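Local atomic coordinates of prolyl oligopeptidase (Novosphingobium capsulatum, PDB entry 1YR2), a protein that probably acts as a serine endopeptidase that hydrolyses oligopeptides after proline, and far less readily after alanine. Residues E55-P60 / P637-R642; E462-P467 / V474-V479; L488-Y493 / G517-L522; Q587-F592 / V645-I650; A594-V599 / L651-D656. One frame throughout, in Å; residues are numbered along the deposited sequence.

Contact 1. Residues E55-P60 / P637-R642; sequences EKVSDP and PYHNVR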
# COMPACT_ATOMS: atom_id res chain seq x y z
N GLU A 55 22.85 -13.37 33.35
CA GLU A 55 22.74 -14.45 32.38
C GLU A 55 23.99 -14.49 31.47
O GLU A 55 24.68 -13.49 31.30
CB GLU A 55 21.45 -14.25 31.55
CG GLU A 55 20.17 -14.61 32.31
CD GLU A 55 18.95 -14.88 31.40
OE1 GLU A 55 19.08 -15.46 30.27
OE2 GLU A 55 17.82 -14.51 31.83
N LYS A 56 24.30 -15.65 30.90
CA LYS A 56 25.35 -15.75 29.92
C LYS A 56 24.69 -15.81 28.55
O LYS A 56 23.70 -16.53 28.37
CB LYS A 56 26.19 -17.01 30.14
CG LYS A 56 26.69 -17.23 31.55
CD LYS A 56 27.70 -16.19 31.95
CE LYS A 56 28.61 -16.65 33.11
NZ LYS A 56 29.91 -15.89 33.04
N VAL A 57 25.26 -15.06 27.60
CA VAL A 57 24.82 -14.99 26.20
C VAL A 57 25.98 -15.30 25.30
O VAL A 57 26.96 -14.57 25.28
CB VAL A 57 24.36 -13.60 25.82
CG1 VAL A 57 23.91 -13.55 24.34
CG2 VAL A 57 23.28 -13.17 26.72
N SER A 58 25.87 -16.38 24.53
CA SER A 58 26.86 -16.72 23.54
C SER A 58 26.56 -16.07 22.19
O SER A 58 25.40 -16.05 21.72
CB SER A 58 26.89 -18.24 23.40
OG SER A 58 27.86 -18.63 22.43
N ASP A 59 27.62 -15.58 21.53
CA ASP A 59 27.50 -14.91 20.24
C ASP A 59 28.73 -15.22 19.42
O ASP A 59 29.60 -14.37 19.22
CB ASP A 59 27.29 -13.40 20.47
CG ASP A 59 26.87 -12.64 19.23
OD1 ASP A 59 26.81 -13.22 18.13
OD2 ASP A 59 26.54 -11.42 19.31
N PRO A 60 28.85 -16.45 18.97
CA PRO A 60 30.05 -16.91 18.28
C PRO A 60 30.25 -16.39 16.86
O PRO A 60 31.35 -16.62 16.30
CB PRO A 60 29.91 -18.43 18.25
CG PRO A 60 28.53 -18.74 18.70
CD PRO A 60 27.86 -17.53 19.17
N PRO A 637 15.31 -14.68 17.53
CA PRO A 637 15.51 -15.92 16.75
C PRO A 637 16.95 -16.50 16.81
O PRO A 637 17.09 -17.70 16.95
CB PRO A 637 15.09 -15.53 15.34
CG PRO A 637 14.14 -14.42 15.56
CD PRO A 637 14.63 -13.63 16.78
N TYR A 638 17.96 -15.65 16.79
CA TYR A 638 19.36 -16.11 16.77
C TYR A 638 19.73 -16.83 18.05
O TYR A 638 20.54 -17.76 18.02
CB TYR A 638 20.27 -14.90 16.52
CG TYR A 638 21.77 -15.09 16.67
CD1 TYR A 638 22.48 -15.94 15.83
CD2 TYR A 638 22.48 -14.38 17.63
CE1 TYR A 638 23.89 -16.10 15.96
CE2 TYR A 638 23.89 -14.51 17.77
CZ TYR A 638 24.58 -15.36 16.93
OH TYR A 638 25.95 -15.46 17.06
N HIS A 639 19.12 -16.44 19.17
CA HIS A 639 19.47 -16.97 20.49
C HIS A 639 18.58 -18.12 20.91
O HIS A 639 18.77 -18.67 21.98
CB HIS A 639 19.40 -15.86 21.57
CG HIS A 639 20.34 -14.74 21.32
ND1 HIS A 639 19.96 -13.61 20.64
CD2 HIS A 639 21.65 -14.59 21.62
CE1 HIS A 639 21.00 -12.80 20.52
NE2 HIS A 639 22.04 -13.38 21.10
N ASN A 640 17.58 -18.47 20.09
CA ASN A 640 16.61 -19.51 20.45
C ASN A 640 16.51 -20.71 19.52
O ASN A 640 15.52 -21.41 19.50
CB ASN A 640 15.22 -18.92 20.64
CG ASN A 640 15.12 -18.10 21.92
OD1 ASN A 640 15.05 -18.67 22.99
ND2 ASN A 640 15.20 -16.77 21.81
N VAL A 641 17.54 -20.92 18.72
CA VAL A 641 17.59 -22.15 17.92
C VAL A 641 17.75 -23.37 18.87
O VAL A 641 18.59 -23.36 19.76
CB VAL A 641 18.75 -22.07 16.88
CG1 VAL A 641 18.81 -23.31 16.00
CG2 VAL A 641 18.58 -20.90 16.01
N ARG A 642 16.94 -24.41 18.66
CA ARG A 642 16.83 -25.56 19.57
C ARG A 642 17.38 -26.83 19.00
O ARG A 642 16.74 -27.48 18.14
CB ARG A 642 15.37 -25.84 19.88
CG ARG A 642 14.65 -24.68 20.48
CD ARG A 642 13.18 -24.77 20.28
NE ARG A 642 12.70 -26.03 20.80
CZ ARG A 642 11.47 -26.51 20.59
NH1 ARG A 642 10.58 -25.84 19.85
NH2 ARG A 642 11.14 -27.68 21.11
O HOH W 1 24.16 -11.31 20.33
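Tyr638 meets Asp59 at about a right angle, its OH donating to OD1 at 2.6 Å. The oxygen is met on its anti side, with the hydroxyl oxygen 27° out of the carboxylate plane, and lies at the edge of the phenol ring, whose plane stands 64° from the carboxylate. With CG anti to the backbone N (chi1 171°), Tyr638 extends across the gap, and CD of Pro60 packs beside its hydroxyl, 3.5 Å from OH. The other carboxylate oxygen accepts from a water (2.6 Å from OD2); the same water is hydrogen-bonded to NE2 of His639 at 3.1 Å, in the plane of the imidazole. CG1 of Val57 touches the same ring obliquely, 3.7 Å from CD2 of His639. The contact fixes the N-terminal hairpin of strands 49-52 and 55-58 onto the α/β-hydrolase domain, at the loop after helix 626-633. A second shell holds the polar ends in place. Lys668 of helix 664-675 makes a salt bridge with Asp59 OD1 and Arg62 one with OD2, so this buried carboxylate is probably kept charged. The imidazole is held in its rotation by Ser636 OG at ND1, while CD2 of Tyr638 lies 3.6 Å above one face of the His639 ring.

Contact 2. Residues E462-P467 / V474-V479; sequences EQVFYP and VPMFIV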
# COMPACT_ATOMS: atom_id res chain seq x y z
N GLU A 462 -11.56 -14.99 0.67
CA GLU A 462 -12.47 -15.22 1.79
C GLU A 462 -11.86 -14.60 3.03
O GLU A 462 -10.67 -14.35 3.04
CB GLU A 462 -12.62 -16.73 2.01
CG GLU A 462 -13.45 -17.40 0.93
CD GLU A 462 -13.64 -18.89 1.16
OE1 GLU A 462 -14.46 -19.29 2.01
OE2 GLU A 462 -12.96 -19.67 0.48
N GLN A 463 -12.65 -14.29 4.06
CA GLN A 463 -12.12 -13.81 5.31
C GLN A 463 -12.74 -14.59 6.45
O GLN A 463 -13.91 -14.92 6.40
CB GLN A 463 -12.38 -12.30 5.51
CG GLN A 463 -11.85 -11.71 6.85
CD GLN A 463 -12.08 -10.21 6.97
OE1 GLN A 463 -13.22 -9.74 6.77
NE2 GLN A 463 -11.01 -9.45 7.24
N VAL A 464 -11.91 -14.98 7.41
CA VAL A 464 -12.36 -15.68 8.59
C VAL A 464 -11.85 -14.93 9.80
O VAL A 464 -11.00 -14.06 9.70
CB VAL A 464 -11.90 -17.16 8.62
CG1 VAL A 464 -12.47 -17.88 7.39
CG2 VAL A 464 -10.37 -17.29 8.68
N PHE A 465 -12.38 -15.28 10.95
CA PHE A 465 -11.91 -14.70 12.20
C PHE A 465 -11.66 -15.87 13.14
O PHE A 465 -12.59 -16.57 13.49
CB PHE A 465 -12.99 -13.76 12.77
CG PHE A 465 -13.35 -12.64 11.83
CD1 PHE A 465 -14.34 -12.80 10.87
CD2 PHE A 465 -12.69 -11.41 11.91
CE1 PHE A 465 -14.66 -11.76 9.98
CE2 PHE A 465 -12.97 -10.39 11.02
CZ PHE A 465 -13.95 -10.55 10.05
N TYR A 466 -10.43 -16.02 13.63
CA TYR A 466 -10.08 -17.19 14.44
C TYR A 466 -9.57 -16.75 15.81
O TYR A 466 -8.93 -15.71 15.91
CB TYR A 466 -8.99 -17.97 13.70
CG TYR A 466 -7.68 -17.24 13.61
CD1 TYR A 466 -6.69 -17.37 14.62
CD2 TYR A 466 -7.38 -16.43 12.53
CE1 TYR A 466 -5.45 -16.69 14.51
CE2 TYR A 466 -6.16 -15.75 12.44
CZ TYR A 466 -5.23 -15.86 13.44
OH TYR A 466 -4.01 -15.20 13.36
N PRO A 467 -9.85 -17.53 16.86
CA PRO A 467 -9.34 -17.22 18.20
C PRO A 467 -7.83 -17.53 18.38
O PRO A 467 -7.31 -18.58 17.96
CB PRO A 467 -10.27 -18.02 19.16
CG PRO A 467 -10.72 -19.22 18.35
CD PRO A 467 -10.63 -18.80 16.84
N VAL A 474 -8.84 -12.87 15.56
CA VAL A 474 -7.95 -12.24 14.63
C VAL A 474 -8.52 -12.53 13.23
O VAL A 474 -8.93 -13.66 12.92
CB VAL A 474 -6.57 -12.84 14.72
CG1 VAL A 474 -5.60 -12.15 13.76
CG2 VAL A 474 -6.07 -12.81 16.16
N PRO A 475 -8.53 -11.52 12.38
CA PRO A 475 -8.92 -11.75 10.98
C PRO A 475 -7.82 -12.44 10.15
O PRO A 475 -6.63 -12.24 10.34
CB PRO A 475 -9.19 -10.33 10.44
CG PRO A 475 -9.04 -9.39 11.60
CD PRO A 475 -8.19 -10.11 12.65
N MET A 476 -8.26 -13.28 9.25
CA MET A 476 -7.38 -13.87 8.24
C MET A 476 -8.10 -13.95 6.89
O MET A 476 -9.27 -14.32 6.82
CB MET A 476 -6.91 -15.26 8.66
CG MET A 476 -6.05 -15.98 7.62
SD MET A 476 -5.16 -17.36 8.38
CE MET A 476 -6.45 -18.25 9.17
N PHE A 477 -7.35 -13.62 5.83
CA PHE A 477 -7.79 -13.74 4.44
C PHE A 477 -7.27 -15.06 3.91
O PHE A 477 -6.15 -15.47 4.24
CB PHE A 477 -7.20 -12.65 3.53
CG PHE A 477 -7.63 -11.26 3.86
CD1 PHE A 477 -8.95 -10.89 3.75
CD2 PHE A 477 -6.71 -10.33 4.31
CE1 PHE A 477 -9.37 -9.62 4.10
CE2 PHE A 477 -7.13 -9.03 4.64
CZ PHE A 477 -8.45 -8.69 4.51
N ILE A 478 -8.09 -15.75 3.14
CA ILE A 478 -7.69 -16.99 2.47
C ILE A 478 -8.08 -16.85 1.02
O ILE A 478 -9.24 -16.54 0.71
CB ILE A 478 -8.46 -18.16 3.12
CG1 ILE A 478 -8.06 -18.32 4.57
CG2 ILE A 478 -8.14 -19.50 2.40
CD1 ILE A 478 -9.06 -19.10 5.34
N VAL A 479 -7.14 -17.08 0.12
CA VAL A 479 -7.33 -16.75 -1.28
C VAL A 479 -6.97 -17.98 -2.07
O VAL A 479 -5.89 -18.52 -1.93
CB VAL A 479 -6.38 -15.62 -1.72
CG1 VAL A 479 -6.74 -15.18 -3.14
CG2 VAL A 479 -6.50 -14.45 -0.79
O HOH W 2 -10.31 -18.98 -0.54
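Val474 sits over one face of the Tyr466 ring, its CB 3.9 Å from the ring centroid in a CH-pi contact. The tyrosine lies there because CG sits between the backbone N and carbonyl carbon (chi1 67°), folding the ring over to the neighbouring strand. Met476 meets the ring edge with CB, 3.9 Å from CE2 of Tyr466; its SD stands obliquely to the ring, a Met-aromatic contact, and the bend at chi3 (53°) turns CE back to CD2. Val464 continues this face, its CG2 4.0 Å from both Met476 CB and Ile478 CD1. At the tip, Tyr466 OH is hydrogen-bonded to Asp550 O of helix 544-560; a leucine here would probably leave that carbonyl without its partner and remove the ring face packed on Val474 CB. On the other face, Gln463 runs alongside Phe477, its amide plane 12° from the ring and NE2 3.5 Å from CE1 of Phe477. That amide bonds to Asp383 O and Lys385 NZ. Glu462 OE2 pairs with Arg480. Six backbone hydrogen bonds of 2.8 to 2.9 Å between N and O of Glu462-Ile478, Val464-Met476 and Tyr466-Val474 mark an antiparallel β-hairpin, the edge of the α/β-hydrolase sheet that faces the β-propeller.

Contact 3. Residues L488-Y493 / G517-L522; sequences LPTLLY and GGAFAL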
# COMPACT_ATOMS: atom_id res chain seq x y z
N LEU A 488 -4.87 -27.65 0.47
CA LEU A 488 -3.85 -27.34 -0.53
C LEU A 488 -2.54 -26.92 0.15
O LEU A 488 -2.59 -26.38 1.23
CB LEU A 488 -4.34 -26.20 -1.39
CG LEU A 488 -5.41 -26.52 -2.43
CD1 LEU A 488 -5.80 -25.23 -3.16
CD2 LEU A 488 -4.90 -27.58 -3.40
N PRO A 489 -1.39 -27.15 -0.48
CA PRO A 489 -0.17 -26.45 -0.04
C PRO A 489 -0.47 -24.95 0.11
O PRO A 489 -1.12 -24.33 -0.75
CB PRO A 489 0.81 -26.69 -1.17
CG PRO A 489 0.37 -28.01 -1.71
CD PRO A 489 -1.12 -28.04 -1.61
N THR A 490 -0.02 -24.36 1.21
CA THR A 490 -0.47 -23.04 1.62
C THR A 490 0.73 -22.21 1.98
O THR A 490 1.65 -22.67 2.64
CB THR A 490 -1.43 -23.15 2.82
OG1 THR A 490 -2.60 -23.87 2.44
CG2 THR A 490 -1.93 -21.79 3.28
N LEU A 491 0.69 -20.96 1.51
CA LEU A 491 1.65 -19.94 1.86
C LEU A 491 0.93 -18.95 2.78
O LEU A 491 -0.01 -18.27 2.36
CB LEU A 491 2.13 -19.24 0.58
CG LEU A 491 3.33 -18.29 0.68
CD1 LEU A 491 3.78 -17.88 -0.74
CD2 LEU A 491 2.99 -17.07 1.44
N LEU A 492 1.40 -18.86 4.03
CA LEU A 492 0.83 -17.99 5.07
C LEU A 492 1.80 -16.86 5.34
O LEU A 492 2.93 -17.10 5.70
CB LEU A 492 0.59 -18.77 6.34
CG LEU A 492 0.28 -18.01 7.61
CD1 LEU A 492 -1.04 -17.21 7.46
CD2 LEU A 492 0.26 -18.94 8.80
N TYR A 493 1.32 -15.64 5.16
CA TYR A 493 2.09 -14.40 5.30
C TYR A 493 1.62 -13.58 6.49
O TYR A 493 0.44 -13.60 6.88
CB TYR A 493 1.92 -13.60 4.01
CG TYR A 493 2.71 -12.32 3.96
CD1 TYR A 493 4.04 -12.32 3.55
CD2 TYR A 493 2.15 -11.12 4.33
CE1 TYR A 493 4.75 -11.17 3.51
CE2 TYR A 493 2.89 -9.94 4.28
CZ TYR A 493 4.19 -9.99 3.87
OH TYR A 493 4.94 -8.86 3.82
N GLY A 517 -1.95 -23.21 -8.20
CA GLY A 517 -2.69 -24.20 -7.43
C GLY A 517 -2.43 -24.25 -5.93
O GLY A 517 -2.77 -25.25 -5.26
N GLY A 518 -1.77 -23.22 -5.38
CA GLY A 518 -1.54 -23.13 -3.95
C GLY A 518 -2.59 -22.24 -3.30
O GLY A 518 -3.23 -21.44 -3.98
N ALA A 519 -2.77 -22.38 -1.99
CA ALA A 519 -3.60 -21.48 -1.22
C ALA A 519 -2.73 -20.42 -0.61
O ALA A 519 -1.56 -20.68 -0.29
CB ALA A 519 -4.35 -22.23 -0.16
N PHE A 520 -3.28 -19.21 -0.53
CA PHE A 520 -2.64 -18.09 0.12
C PHE A 520 -3.48 -17.64 1.32
O PHE A 520 -4.72 -17.56 1.25
CB PHE A 520 -2.38 -16.97 -0.87
CG PHE A 520 -1.87 -15.69 -0.25
CD1 PHE A 520 -0.57 -15.62 0.23
CD2 PHE A 520 -2.70 -14.61 -0.09
CE1 PHE A 520 -0.07 -14.44 0.77
CE2 PHE A 520 -2.23 -13.42 0.50
CZ PHE A 520 -0.89 -13.35 0.94
N ALA A 521 -2.79 -17.39 2.42
CA ALA A 521 -3.41 -16.90 3.65
C ALA A 521 -2.60 -15.78 4.21
O ALA A 521 -1.37 -15.78 4.15
CB ALA A 521 -3.51 -18.04 4.61
N LEU A 522 -3.27 -14.77 4.73
CA LEU A 522 -2.62 -13.63 5.33
C LEU A 522 -3.37 -13.31 6.62
O LEU A 522 -4.58 -13.09 6.58
CB LEU A 522 -2.64 -12.43 4.39
CG LEU A 522 -1.93 -11.14 4.87
CD1 LEU A 522 -1.55 -10.26 3.74
CD2 LEU A 522 -2.80 -10.33 5.84
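Phe520 reaches over to the neighbouring strand, meeting Leu491 and Tyr493. From CB, with CG anti to the backbone N (chi1 173°), the ring is carried along the sheet face that Leu491 shares. CD1 of Phe520 lies 3.4 Å from O and 4.0 Å from CD2 of Leu491. One atom further out, its CE1 lies 3.9 Å from CB of Tyr493, and CZ, at the tip, still borders that methylene. Phe510 of helix 508-514 stacks on the Phe520 ring and meets the Tyr493 ring at a steep angle. The helix thus lies against this face, as the connection of a β-α-β crossover whose two strands, 490-493 and 519-523, run parallel at 17°. Ala519 N bonds to Pro489 O, Leu491 N to Ala519 O, Ala521 N to Leu491 O and Tyr493 N to Ala521 O. The helix ends in a Schellman motif with Gly517 as its C-prime residue. Both methyls of Leu488 rest 3.7 Å from Gly517 O. On the opposite face CB of Ala519 lies 3.5 Å from OG1 of Thr490, which donates to Leu488 O and has Thr564 as another partner. CB of Ala521 takes CD1 of Leu492 at 3.9 Å, against helix 544-560.

Contact 4. Residues Q587-F592 / V645-I650; sequences QRPDLF and VDYPAI. With GOL (glycerol), chain B.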
# COMPACT_ATOMS: atom_id res chain seq x y z
N GLN A 587 9.74 -21.72 17.92
CA GLN A 587 8.74 -22.12 18.93
C GLN A 587 7.93 -23.34 18.48
O GLN A 587 7.63 -24.25 19.29
CB GLN A 587 7.83 -20.92 19.29
CG GLN A 587 8.58 -19.77 19.92
CD GLN A 587 7.71 -18.55 20.27
OE1 GLN A 587 6.50 -18.56 20.09
NE2 GLN A 587 8.34 -17.49 20.81
N ARG A 588 7.61 -23.41 17.18
CA ARG A 588 6.77 -24.48 16.63
C ARG A 588 7.30 -25.00 15.30
O ARG A 588 6.61 -24.96 14.30
CB ARG A 588 5.33 -24.01 16.49
CG ARG A 588 4.64 -23.81 17.81
CD ARG A 588 4.47 -25.05 18.65
NE ARG A 588 3.83 -26.11 17.88
CZ ARG A 588 2.51 -26.18 17.70
NH1 ARG A 588 1.71 -25.30 18.26
NH2 ARG A 588 1.98 -27.15 16.98
N PRO A 589 8.51 -25.53 15.31
CA PRO A 589 9.12 -26.07 14.08
C PRO A 589 8.29 -27.20 13.50
O PRO A 589 8.29 -27.40 12.27
CB PRO A 589 10.48 -26.56 14.54
CG PRO A 589 10.37 -26.70 16.02
CD PRO A 589 9.39 -25.66 16.47
N ASP A 590 7.54 -27.91 14.35
CA ASP A 590 6.65 -29.00 13.89
C ASP A 590 5.46 -28.55 13.07
O ASP A 590 4.87 -29.35 12.36
CB ASP A 590 6.10 -29.79 15.09
CG ASP A 590 5.29 -28.91 16.03
OD1 ASP A 590 5.81 -27.84 16.46
OD2 ASP A 590 4.14 -29.18 16.37
N LEU A 591 5.08 -27.27 13.16
CA LEU A 591 3.90 -26.78 12.45
C LEU A 591 4.12 -26.44 10.97
O LEU A 591 3.14 -26.40 10.21
CB LEU A 591 3.37 -25.57 13.20
CG LEU A 591 1.99 -24.96 12.95
CD1 LEU A 591 0.84 -26.00 12.93
CD2 LEU A 591 1.78 -23.91 14.07
N PHE A 592 5.37 -26.20 10.58
CA PHE A 592 5.72 -25.61 9.27
C PHE A 592 6.57 -26.56 8.46
O PHE A 592 7.55 -27.11 8.94
CB PHE A 592 6.46 -24.26 9.46
CG PHE A 592 5.76 -23.34 10.42
CD1 PHE A 592 4.51 -22.84 10.10
CD2 PHE A 592 6.29 -23.04 11.67
CE1 PHE A 592 3.81 -22.03 11.00
CE2 PHE A 592 5.60 -22.22 12.57
CZ PHE A 592 4.35 -21.71 12.22
N VAL A 645 15.75 -31.02 17.58
CA VAL A 645 14.39 -30.89 17.09
C VAL A 645 14.49 -30.71 15.58
O VAL A 645 15.29 -29.91 15.15
CB VAL A 645 13.79 -29.63 17.79
CG1 VAL A 645 12.57 -29.16 17.15
CG2 VAL A 645 13.53 -29.96 19.30
N ASP A 646 13.70 -31.43 14.78
CA ASP A 646 13.68 -31.23 13.33
C ASP A 646 12.99 -29.90 12.94
O ASP A 646 11.82 -29.65 13.25
CB ASP A 646 13.00 -32.39 12.60
CG ASP A 646 13.81 -33.71 12.64
OD1 ASP A 646 15.05 -33.72 12.81
OD2 ASP A 646 13.26 -34.79 12.49
N TYR A 647 13.74 -29.06 12.23
CA TYR A 647 13.27 -27.77 11.78
C TYR A 647 12.71 -27.91 10.37
O TYR A 647 13.09 -28.79 9.61
CB TYR A 647 14.43 -26.74 11.78
CG TYR A 647 14.54 -25.95 13.10
CD1 TYR A 647 14.51 -26.60 14.35
CD2 TYR A 647 14.64 -24.59 13.10
CE1 TYR A 647 14.61 -25.90 15.52
CE2 TYR A 647 14.73 -23.85 14.30
CZ TYR A 647 14.75 -24.52 15.48
OH TYR A 647 14.78 -23.78 16.63
N PRO A 648 11.86 -26.97 9.99
CA PRO A 648 11.43 -26.88 8.60
C PRO A 648 12.61 -26.60 7.67
O PRO A 648 13.72 -26.22 8.09
CB PRO A 648 10.48 -25.69 8.59
CG PRO A 648 10.45 -25.14 9.94
CD PRO A 648 11.34 -25.87 10.82
N ALA A 649 12.36 -26.78 6.40
CA ALA A 649 13.28 -26.23 5.38
C ALA A 649 13.18 -24.72 5.49
O ALA A 649 12.09 -24.18 5.63
CB ALA A 649 12.88 -26.69 4.00
N ILE A 650 14.31 -24.01 5.40
CA ILE A 650 14.36 -22.59 5.61
C ILE A 650 15.24 -21.96 4.57
O ILE A 650 16.36 -22.44 4.34
CB ILE A 650 14.92 -22.24 7.02
CG1 ILE A 650 14.06 -22.81 8.13
CG2 ILE A 650 15.05 -20.72 7.18
CD1 ILE A 650 14.66 -22.69 9.53
C1 GOL B . 7.61 -29.87 10.51
O1 GOL B . 7.25 -31.05 11.19
C2 GOL B . 9.08 -29.91 10.13
O2 GOL B . 9.16 -29.38 8.82
C3 GOL B . 9.64 -31.34 10.11
O3 GOL B . 10.81 -31.41 9.31
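Pro589 and Tyr647 bring their backbones within 5.0 Å, CA to CA, without a hydrogen bond joining the two segments; residues 589-591 have helical backbone angles, and N of Leu591 bonds back to O of Arg588. The Pro589 ring carries the contact. Its CB lies over one face of the Tyr647 ring, near the rim, 4.0 Å from CD1. Its CG presses on CG1 of Val645 at 3.5 Å, tighter than usual for two carbons. The tyrosine's first torsion, -92°, is roughly midway between staggered and eclipsed, and the tip of the side chain is tethered where OH is hydrogen-bonded to Asn586 OD1 and the backbone N of Arg642. Pro648 forms the second half of the packing: its CB sits 3.3 Å from O of Phe592, while its CD borders the Pro589 ring. In the α/β-hydrolase fold this is where helix 576-587 has ended and the chain turns into strand 594-598, beside the start of the parallel strand 649-654. A glycerol, probably from the crystallisation liquor, bridges the two segments: its O2 donates to O of Phe592 at 2.8 Å and its O1 to O of Asp590 at 3.2 Å. Its O3 reaches O of Tyr647 only weakly. On the far side of the turn Arg588 grips Asp590 side-on, NE to OD1 at 3.0 Å and NH2 to OD2, both oxygens close to the guanidinium plane, and its NH1 forms a further salt bridge with Glu556 of helix 544-560.

Contact 5. Residues A594-V599 / L651-D656; sequences AASPAV and LVTTAD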
# COMPACT_ATOMS: atom_id res chain seq x y z
N ALA A 594 8.00 -25.47 5.61
CA ALA A 594 9.07 -24.63 5.11
C ALA A 594 8.84 -23.21 5.54
O ALA A 594 7.74 -22.84 5.80
CB ALA A 594 9.14 -24.71 3.62
N ALA A 595 9.91 -22.40 5.57
CA ALA A 595 9.84 -21.00 5.96
C ALA A 595 10.84 -20.17 5.18
O ALA A 595 11.94 -20.65 4.87
CB ALA A 595 10.14 -20.84 7.44
N SER A 596 10.48 -18.91 4.88
CA SER A 596 11.41 -18.00 4.22
C SER A 596 11.31 -16.62 4.87
O SER A 596 10.40 -15.83 4.55
CB SER A 596 11.12 -17.92 2.72
OG SER A 596 12.21 -17.27 2.05
N PRO A 597 12.23 -16.33 5.80
CA PRO A 597 12.34 -14.97 6.35
C PRO A 597 13.18 -14.09 5.46
O PRO A 597 14.32 -14.44 5.29
CB PRO A 597 13.05 -15.19 7.68
CG PRO A 597 13.84 -16.43 7.49
CD PRO A 597 13.19 -17.25 6.42
N ALA A 598 12.65 -12.97 4.96
CA ALA A 598 13.42 -11.97 4.24
C ALA A 598 13.88 -10.86 5.17
O ALA A 598 13.11 -10.37 5.97
CB ALA A 598 12.59 -11.39 3.12
N VAL A 599 15.16 -10.50 5.08
CA VAL A 599 15.73 -9.35 5.77
C VAL A 599 15.28 -9.22 7.21
O VAL A 599 14.85 -8.12 7.67
CB VAL A 599 15.55 -8.02 4.94
CG1 VAL A 599 16.31 -8.16 3.56
CG2 VAL A 599 14.11 -7.69 4.66
N LEU A 651 14.72 -20.93 3.90
CA LEU A 651 15.50 -20.16 2.93
C LEU A 651 15.45 -18.73 3.41
O LEU A 651 14.44 -18.00 3.21
CB LEU A 651 14.91 -20.30 1.52
CG LEU A 651 15.61 -19.61 0.35
CD1 LEU A 651 17.02 -20.14 0.25
CD2 LEU A 651 14.81 -19.81 -0.92
N VAL A 652 16.53 -18.34 4.06
CA VAL A 652 16.76 -16.97 4.48
C VAL A 652 17.14 -16.11 3.24
O VAL A 652 17.93 -16.54 2.40
CB VAL A 652 17.87 -16.93 5.52
CG1 VAL A 652 18.13 -15.51 6.01
CG2 VAL A 652 17.60 -17.97 6.64
N THR A 653 16.56 -14.93 3.09
CA THR A 653 16.95 -14.07 1.94
C THR A 653 17.34 -12.70 2.39
O THR A 653 16.73 -12.12 3.30
CB THR A 653 15.83 -13.94 0.89
OG1 THR A 653 14.71 -13.33 1.51
CG2 THR A 653 15.32 -15.30 0.40
N THR A 654 18.38 -12.16 1.75
CA THR A 654 18.81 -10.78 2.01
C THR A 654 19.81 -10.40 0.93
O THR A 654 20.35 -11.29 0.29
CB THR A 654 19.50 -10.63 3.42
OG1 THR A 654 20.06 -9.33 3.58
CG2 THR A 654 20.73 -11.55 3.54
N ALA A 655 20.02 -9.11 0.70
CA ALA A 655 21.17 -8.66 -0.09
C ALA A 655 22.37 -8.63 0.83
O ALA A 655 22.22 -8.76 2.06
CB ALA A 655 20.92 -7.28 -0.69
N ASP A 656 23.56 -8.50 0.25
CA ASP A 656 24.80 -8.58 1.02
C ASP A 656 25.12 -7.27 1.74
O ASP A 656 25.89 -7.28 2.70
CB ASP A 656 25.97 -9.04 0.15
CG ASP A 656 26.33 -8.07 -0.94
OD1 ASP A 656 25.46 -7.30 -1.42
OD2 ASP A 656 27.48 -8.02 -1.41
O HOH W 3 12.10 -14.54 1.34
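Ser596 meets the flat peptide group of Leu651 in the plane of its carbonyl: OG donates to O at 2.6 Å, with an angle of 156° at the oxygen. The adjoining Pro597 ring borders the same oxygen through CD, 3.5 Å from Leu651 O, and its CG touches CG2 of Val652. Having no N-H, Pro597 cannot supply the backbone bond that Leu651 O would receive in a regular parallel pair, and the serine hydroxyl fills that role. Holding OG anti to its own backbone N (chi1 -167°) puts it within reach of the neighbouring strand. A water donates to OG of Ser596 and is hydrogen-bonded to OG1 of Thr653 at 2.9 Å; that OG1 in turn packs 3.3 Å from CB of Ala598. An alanine in place of Ser596 would probably leave the Leu651 carbonyl without its side-chain donor and the water without one of its holders. Backbone bonds run around the missing one: Leu651 N to Ala595 O, Thr653 N to Pro597 O at 3.2 Å, and Val599 N to Thr653 O at 2.9 Å. Helix 699-717 packs on the Ser596 and Thr653 face, helix 664-675 on Val652 and Thr654. Val599, at the strand end, touches Ser575, which the GxSxG pattern marks as the probable nucleophile. Such neighbouring parallel strands, flanked by helices and ending beside the probable nucleophile elbow, belong to the core of the α/β-hydrolase fold.

In all five contacts most touching residues are buried. Contacts 2, 3 and 5, centred about 20 to 22 Å from the centre of the chain, join neighbouring strands of one mixed sheet: 2 is its antiparallel edge hairpin, 3 and 5 are parallel pairs further in. Contacts 2 and 3 meet directly, Phe477 N and Val479 N facing the carbonyls of Leu522 and Phe520. Contacts 4 and 5 share strand 649-654, packing by prolines before it giving way to backbone bonding along it. Contacts 4 and 1 are centred further out, about 31 and 36 Å from the chain centre, and adjoin through Arg642. Unlike the sheet contacts, contact 1 has no backbone bond across it and turns on a carboxylate held by a phenol.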